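Local structure of succinate--CoA ligase subunit alpha (Campylobacter jejuni, 6MEL) at residues 151-156 / 212-217; 176-181 / 185-190. The protein is the alpha subunit of a succinate--CoA ligase, built from a Rossmann-like CoA-binding domain followed by a second alpha/beta domain of the CoA-ligase family. All coordinates share one frame; numbering follows the deposited sequence.

In the fold
Contacts 1 and 2 both sit at the ends of neighbouring parallel strands in the second alpha/beta sheet of the chain, their centres about 7 Å apart. In contact 1 the end of strand 148-152 reaches the start of helix 214-225; in contact 2 the end of strand 172-177 packs on the start of helix 188-197. Both segments of contact 2 fall between those of contact 1 in sequence. The two are stitched together by probable backbone hydrogen bonds, S152 N to V176 O (2.9 Å) and I178 N to S152 O (2.7 Å). Y188 of contact 2 also packs against E215 of contact 1, its OH 3.3 Å from E215 OE2.

Contact 1 (151-156 / 212-217); sequences ISKSGT and GSLEVE
At the end of a parallel strand in the CoA-ligase alpha/beta domain, a buried salt bridge ties K153, just past strand 148-152, to E215 in the first turn of helix 214-225. The CA atoms of the two residues are 10.6 Å apart, a gap that suits two long side chains pointing at one another. K153 spans its share because chi2, chi3 and chi4 all lie near 180°, whereas E215 turns at chi2 (93°), which carries its carboxylate toward the N-terminal end of the helix and the lysine. K153 NZ donates to E215 OE2 at 2.8 Å, on the syn side but 31° out of the carboxylate plane. The same oxygen accepts from the backbone N of E209, and OE1 forms a salt bridge with K262, so both oxygens of this buried acid are engaged; two lysines nearby would be expected to favour its charged form. L214 adds an apolar flank, its CD1 4.4 Å from K153 CE. Before K153, S152 makes an ST turn, OG accepting from S154 N at 3.0 Å. A second link crosses by water: it accepts from K153 NZ at 3.0 Å and from L214 N at 3.1 Å.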
ATOM      1  N   ILE A 151       4.210   2.553  18.820  1.00 35.25           N
ATOM      2  CA  ILE A 151       4.751   2.595  17.478  1.00 35.27           C
ATOM      3  C   ILE A 151       3.721   1.957  16.564  1.00 36.34           C
ATOM      4  O   ILE A 151       3.341   0.844  16.832  1.00 37.63           O
ATOM      5  CB  ILE A 151       6.084   1.833  17.374  1.00 33.40           C
ATOM      6  CG1 ILE A 151       7.097   2.259  18.437  1.00 34.59           C
ATOM      7  CG2 ILE A 151       6.673   1.964  15.972  1.00 34.62           C
ATOM      8  CD1 ILE A 151       8.138   1.199  18.704  1.00 36.85           C
ATOM      9  N   SER A 152       3.277   2.666  15.515  1.00 35.12           N
ATOM     10  CA  SER A 152       2.141   2.173  14.710  1.00 35.49           C
ATOM     11  C   SER A 152       2.283   2.528  13.221  1.00 35.05           C
ATOM     12  O   SER A 152       2.557   3.674  12.869  1.00 34.45           O
ATOM     13  CB  SER A 152       0.865   2.704  15.269  1.00 36.23           C
ATOM     14  OG  SER A 152      -0.258   2.264  14.530  1.00 32.73           O
ATOM     15  N   LYS A 153       1.962   1.548  12.375  1.00 32.45           N
ATOM     16  CA  LYS A 153       1.889   1.744  10.946  1.00 35.28           C
ATOM     17  C   LYS A 153       0.534   2.350  10.538  1.00 36.99           C
ATOM     18  O   LYS A 153       0.300   2.607   9.305  1.00 35.71           O
ATOM     19  CB  LYS A 153       2.032   0.415  10.212  1.00 36.41           C
ATOM     20  CG  LYS A 153       3.440  -0.094   9.921  1.00 35.25           C
ATOM     21  CD  LYS A 153       3.372  -1.441   9.252  1.00 35.56           C
ATOM     22  CE  LYS A 153       4.739  -1.958   8.878  1.00 36.80           C
ATOM     23  NZ  LYS A 153       4.649  -3.277   8.212  1.00 36.86           N
ATOM     24  N   SER A 154      -0.355   2.614  11.503  1.00 35.00           N
ATOM     25  CA  SER A 154      -1.666   3.186  11.146  1.00 37.93           C
ATOM     26  C   SER A 154      -1.975   4.504  11.874  1.00 40.56           C
ATOM     27  O   SER A 154      -1.173   5.010  12.687  1.00 37.27           O
ATOM     28  CB  SER A 154      -2.787   2.194  11.260  1.00 42.65           C
ATOM     29  OG  SER A 154      -2.544   1.205  12.187  1.00 44.98           O
ATOM     30  N   GLY A 155      -3.117   5.093  11.478  1.00 39.09           N
ATOM     31  CA  GLY A 155      -3.633   6.343  12.048  1.00 40.38           C
ATOM     32  C   GLY A 155      -4.669   6.098  13.146  1.00 40.22           C
ATOM     33  O   GLY A 155      -4.346   6.022  14.358  1.00 41.87           O
ATOM     34  N   THR A 156      -5.932   5.940  12.746  1.00 38.05           N
ATOM     35  CA  THR A 156      -7.030   5.811  13.718  1.00 37.55           C
ATOM     36  C   THR A 156      -6.849   4.611  14.658  1.00 37.69           C
ATOM     37  O   THR A 156      -7.262   4.681  15.817  1.00 38.39           O
ATOM     38  CB  THR A 156      -8.387   5.772  12.998  1.00 37.08           C
ATOM     39  OG1 THR A 156      -8.388   4.737  12.019  1.00 34.92           O
ATOM     40  CG2 THR A 156      -8.660   7.116  12.355  1.00 36.18           C
ATOM     41  N   GLY A 212       5.455  -6.756   3.794  1.00 40.67           N
ATOM     42  CA  GLY A 212       6.860  -6.839   4.183  1.00 40.83           C
ATOM     43  C   GLY A 212       7.016  -7.619   5.482  1.00 39.74           C
ATOM     44  O   GLY A 212       6.074  -8.302   5.965  1.00 38.01           O
ATOM     45  N   SER A 213       8.191  -7.513   6.081  1.00 39.76           N
ATOM     46  CA  SER A 213       8.533  -8.425   7.201  1.00 41.92           C
ATOM     47  C   SER A 213       9.211  -7.665   8.339  1.00 39.64           C
ATOM     48  O   SER A 213       9.918  -8.260   9.140  1.00 39.60           O
ATOM     49  CB  SER A 213       9.402  -9.576   6.689  1.00 43.25           C
ATOM     50  OG  SER A 213      10.582  -9.050   6.114  1.00 45.32           O
ATOM     51  N   LEU A 214       8.956  -6.357   8.454  1.00 37.70           N
ATOM     52  CA  LEU A 214       9.577  -5.559   9.555  1.00 38.84           C
ATOM     53  C   LEU A 214       9.241  -6.177  10.925  1.00 38.46           C
ATOM     54  O   LEU A 214      10.128  -6.249  11.815  1.00 38.53           O
ATOM     55  CB  LEU A 214       9.117  -4.094   9.506  1.00 38.54           C
ATOM     56  CG  LEU A 214       9.756  -3.214   8.422  1.00 39.41           C
ATOM     57  CD1 LEU A 214       9.149  -1.829   8.480  1.00 40.34           C
ATOM     58  CD2 LEU A 214      11.284  -3.113   8.557  1.00 43.18           C
ATOM     59  N   GLU A 215       7.987  -6.604  11.100  1.00 35.39           N
ATOM     60  CA  GLU A 215       7.524  -7.083  12.409  1.00 37.58           C
ATOM     61  C   GLU A 215       8.147  -8.460  12.734  1.00 39.26           C
ATOM     62  O   GLU A 215       8.365  -8.774  13.902  1.00 40.27           O
ATOM     63  CB  GLU A 215       5.989  -7.097  12.456  1.00 36.22           C
ATOM     64  CG  GLU A 215       5.347  -5.725  12.259  1.00 35.70           C
ATOM     65  CD  GLU A 215       4.986  -5.395  10.820  1.00 36.08           C
ATOM     66  OE1 GLU A 215       5.624  -5.956   9.893  1.00 35.93           O
ATOM     67  OE2 GLU A 215       4.050  -4.606  10.616  1.00 38.80           O
ATOM     68  N   VAL A 216       8.439  -9.276  11.723  1.00 38.65           N
ATOM     69  CA  VAL A 216       9.147 -10.579  11.929  1.00 41.22           C
ATOM     70  C   VAL A 216      10.575 -10.290  12.410  1.00 42.36           C
ATOM     71  O   VAL A 216      10.980 -10.756  13.446  1.00 43.92           O
ATOM     72  CB  VAL A 216       9.183 -11.433  10.645  1.00 43.64           C
ATOM     73  CG1 VAL A 216      10.018 -12.730  10.801  1.00 45.03           C
ATOM     74  CG2 VAL A 216       7.785 -11.759  10.173  1.00 46.40           C
ATOM     75  N   GLU A 217      11.307  -9.454  11.673  1.00 42.74           N
ATOM     76  CA  GLU A 217      12.677  -9.073  12.028  1.00 45.79           C
ATOM     77  C   GLU A 217      12.733  -8.407  13.404  1.00 46.60           C
ATOM     78  O   GLU A 217      13.727  -8.618  14.123  1.00 41.48           O
ATOM     79  CB  GLU A 217      13.321  -8.156  10.979  1.00 50.34           C
ATOM     80  CG  GLU A 217      13.559  -8.869   9.648  1.00 54.49           C
ATOM     81  CD  GLU A 217      13.710  -7.973   8.420  1.00 63.72           C
ATOM     82  OE1 GLU A 217      13.806  -6.728   8.571  1.00 70.46           O
ATOM     83  OE2 GLU A 217      13.738  -8.523   7.294  1.00 80.85           O
TER
HETATM   84  O   HOH W   1       6.996  -4.564   6.927  1.00 34.95           O

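Contact 2 (176-181 / 185-190); sequences VGIGGD and GLAYKE
I178, the first residue beyond strand 172-177, carries this contact with both of its branches. Its CD1 lies over one face of the Y188 ring in a CH-pi contact, 4.1 Å from the centroid and 22° off the ring normal. The methyl sits nearer the hydroxyl end of the ring than its centre, so that Y188 CZ is the ring atom nearest to it, at 3.8 Å. The same CD1 touches A187 CB at 4.1 Å, where a small side chain lets the isoleucine come close to the backbone. The other branch, CG2, rests 3.3 Å from the carbonyl O of L186. This two-way reach follows from chi1 of 62°, which tucks CG1 into the space flanked by its own backbone N and C and leaves CG2 next to the N; a beta-branched residue thus meets ring and backbone at once.

A water adds a polar link, lying 2.7 Å from both I178 O and L186 O and accepting weakly from G185 N. Further out, E190 reaches back to the helix start: its OE1 accepts from A187 N at 3.0 Å, from above the carboxylate plane. Y188 OH is held by a hydrogen bond to I207 O of strand 203-209, which fixes the far end of the ring.

Around this, L191 of helix 188-197 packs on I178, K118 and I120 of strand 118-120 meet L186, and helix 214-225 meets A187 through L214 and Y188 through A218.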
ATOM      1  N   VAL A 176       4.374   7.256  17.949  1.00 34.42           N
ATOM      2  CA  VAL A 176       4.924   7.517  16.643  1.00 36.04           C
ATOM      3  C   VAL A 176       4.138   6.720  15.597  1.00 36.91           C
ATOM      4  O   VAL A 176       4.065   5.488  15.645  1.00 37.38           O
ATOM      5  CB  VAL A 176       6.404   7.151  16.593  1.00 35.95           C
ATOM      6  CG1 VAL A 176       7.020   7.645  15.301  1.00 38.84           C
ATOM      7  CG2 VAL A 176       7.137   7.675  17.801  1.00 37.33           C
ATOM      8  N   GLY A 177       3.558   7.416  14.636  1.00 36.19           N
ATOM      9  CA  GLY A 177       3.008   6.740  13.464  1.00 36.39           C
ATOM     10  C   GLY A 177       4.112   6.600  12.418  1.00 36.97           C
ATOM     11  O   GLY A 177       4.563   7.603  11.940  1.00 35.41           O
ATOM     12  N   ILE A 178       4.543   5.365  12.095  1.00 34.86           N
ATOM     13  CA  ILE A 178       5.678   5.151  11.221  1.00 35.89           C
ATOM     14  C   ILE A 178       5.307   5.063   9.730  1.00 34.65           C
ATOM     15  O   ILE A 178       6.222   5.068   8.913  1.00 35.40           O
ATOM     16  CB  ILE A 178       6.496   3.933  11.653  1.00 36.83           C
ATOM     17  CG1 ILE A 178       5.693   2.632  11.582  1.00 38.07           C
ATOM     18  CG2 ILE A 178       7.130   4.188  13.022  1.00 37.62           C
ATOM     19  CD1 ILE A 178       6.517   1.420  11.860  1.00 37.09           C
ATOM     20  N   GLY A 179       4.014   4.949   9.398  1.00 33.07           N
ATOM     21  CA  GLY A 179       3.521   5.034   8.053  1.00 34.43           C
ATOM     22  C   GLY A 179       3.099   3.702   7.461  1.00 34.77           C
ATOM     23  O   GLY A 179       3.568   2.617   7.874  1.00 33.38           O
ATOM     24  N   GLY A 180       2.201   3.817   6.474  1.00 34.72           N
ATOM     25  CA  GLY A 180       1.552   2.679   5.825  1.00 35.80           C
ATOM     26  C   GLY A 180       2.088   2.375   4.422  1.00 34.64           C
ATOM     27  O   GLY A 180       1.477   1.610   3.683  1.00 36.74           O
ATOM     28  N   ASP A 181       3.208   2.990   4.047  1.00 34.49           N
ATOM     29  CA  ASP A 181       3.777   2.825   2.706  1.00 34.44           C
ATOM     30  C   ASP A 181       4.826   1.708   2.710  1.00 34.51           C
ATOM     31  O   ASP A 181       5.290   1.231   3.756  1.00 36.16           O
ATOM     32  CB  ASP A 181       4.357   4.148   2.206  1.00 35.52           C
ATOM     33  CG  ASP A 181       3.307   5.125   1.710  1.00 36.69           C
ATOM     34  OD1 ASP A 181       2.113   4.766   1.717  1.00 38.08           O
ATOM     35  OD2 ASP A 181       3.706   6.245   1.275  1.00 35.87           O
ATOM     36  N   GLY A 185      10.480   5.420   7.064  1.00 35.45           N
ATOM     37  CA  GLY A 185      11.701   5.820   7.703  1.00 37.28           C
ATOM     38  C   GLY A 185      11.965   5.017   8.958  1.00 37.37           C
ATOM     39  O   GLY A 185      12.096   3.777   8.902  1.00 36.35           O
ATOM     40  N   LEU A 186      12.076   5.716  10.085  1.00 35.07           N
ATOM     41  CA  LEU A 186      12.241   5.057  11.361  1.00 37.10           C
ATOM     42  C   LEU A 186      11.106   4.034  11.554  1.00 37.69           C
ATOM     43  O   LEU A 186       9.926   4.293  11.243  1.00 38.63           O
ATOM     44  CB  LEU A 186      12.198   6.091  12.488  1.00 38.06           C
ATOM     45  CG  LEU A 186      13.313   7.126  12.527  1.00 38.09           C
ATOM     46  CD1 LEU A 186      13.057   8.133  13.631  1.00 41.02           C
ATOM     47  CD2 LEU A 186      14.675   6.487  12.708  1.00 40.99           C
ATOM     48  N   ALA A 187      11.453   2.864  12.087  1.00 38.86           N
ATOM     49  CA  ALA A 187      10.457   1.828  12.342  1.00 40.07           C
ATOM     50  C   ALA A 187      10.657   1.203  13.738  1.00 38.32           C
ATOM     51  O   ALA A 187      11.101   1.856  14.647  1.00 39.70           O
ATOM     52  CB  ALA A 187      10.533   0.826  11.222  1.00 40.59           C
ATOM     53  N   TYR A 188      10.346  -0.084  13.887  1.00 37.17           N
ATOM     54  CA  TYR A 188      10.270  -0.716  15.200  1.00 36.73           C
ATOM     55  C   TYR A 188      11.645  -0.724  15.870  1.00 37.69           C
ATOM     56  O   TYR A 188      11.772  -0.352  17.034  1.00 38.12           O
ATOM     57  CB  TYR A 188       9.704  -2.144  15.090  1.00 36.67           C
ATOM     58  CG  TYR A 188       8.338  -2.161  14.464  1.00 36.93           C
ATOM     59  CD1 TYR A 188       7.239  -1.646  15.134  1.00 36.74           C
ATOM     60  CD2 TYR A 188       8.157  -2.585  13.155  1.00 37.71           C
ATOM     61  CE1 TYR A 188       5.996  -1.579  14.536  1.00 35.57           C
ATOM     62  CE2 TYR A 188       6.917  -2.533  12.549  1.00 36.80           C
ATOM     63  CZ  TYR A 188       5.828  -2.044  13.245  1.00 37.48           C
ATOM     64  OH  TYR A 188       4.589  -2.051  12.658  1.00 38.47           O
ATOM     65  N   LYS A 189      12.688  -1.143  15.153  1.00 40.96           N
ATOM     66  CA  LYS A 189      14.006  -1.348  15.805  1.00 42.92           C
ATOM     67  C   LYS A 189      14.531  -0.046  16.397  1.00 43.08           C
ATOM     68  O   LYS A 189      14.938  -0.026  17.539  1.00 43.45           O
ATOM     69  CB  LYS A 189      15.065  -1.824  14.814  1.00 45.98           C
ATOM     70  CG  LYS A 189      14.868  -3.257  14.371  1.00 48.59           C
ATOM     71  CD  LYS A 189      15.909  -3.722  13.367  1.00 50.05           C
ATOM     72  CE  LYS A 189      15.823  -5.234  13.277  1.00 54.53           C
ATOM     73  NZ  LYS A 189      16.630  -5.750  12.148  1.00 61.17           N
ATOM     74  N   GLU A 190      14.528   1.023  15.593  1.00 41.95           N
ATOM     75  CA  GLU A 190      15.090   2.308  15.999  1.00 43.01           C
ATOM     76  C   GLU A 190      14.269   2.895  17.149  1.00 42.95           C
ATOM     77  O   GLU A 190      14.822   3.410  18.125  1.00 44.14           O
ATOM     78  CB  GLU A 190      15.086   3.310  14.843  1.00 47.48           C
ATOM     79  CG  GLU A 190      15.932   2.878  13.646  1.00 50.58           C
ATOM     80  CD  GLU A 190      15.276   1.994  12.578  1.00 54.09           C
ATOM     81  OE1 GLU A 190      14.080   1.479  12.696  1.00 45.53           O
ATOM     82  OE2 GLU A 190      15.963   1.828  11.577  1.00 66.20           O
TER
HETATM   83  O   HOH W   2       8.705   5.984   9.467  1.00 32.24           O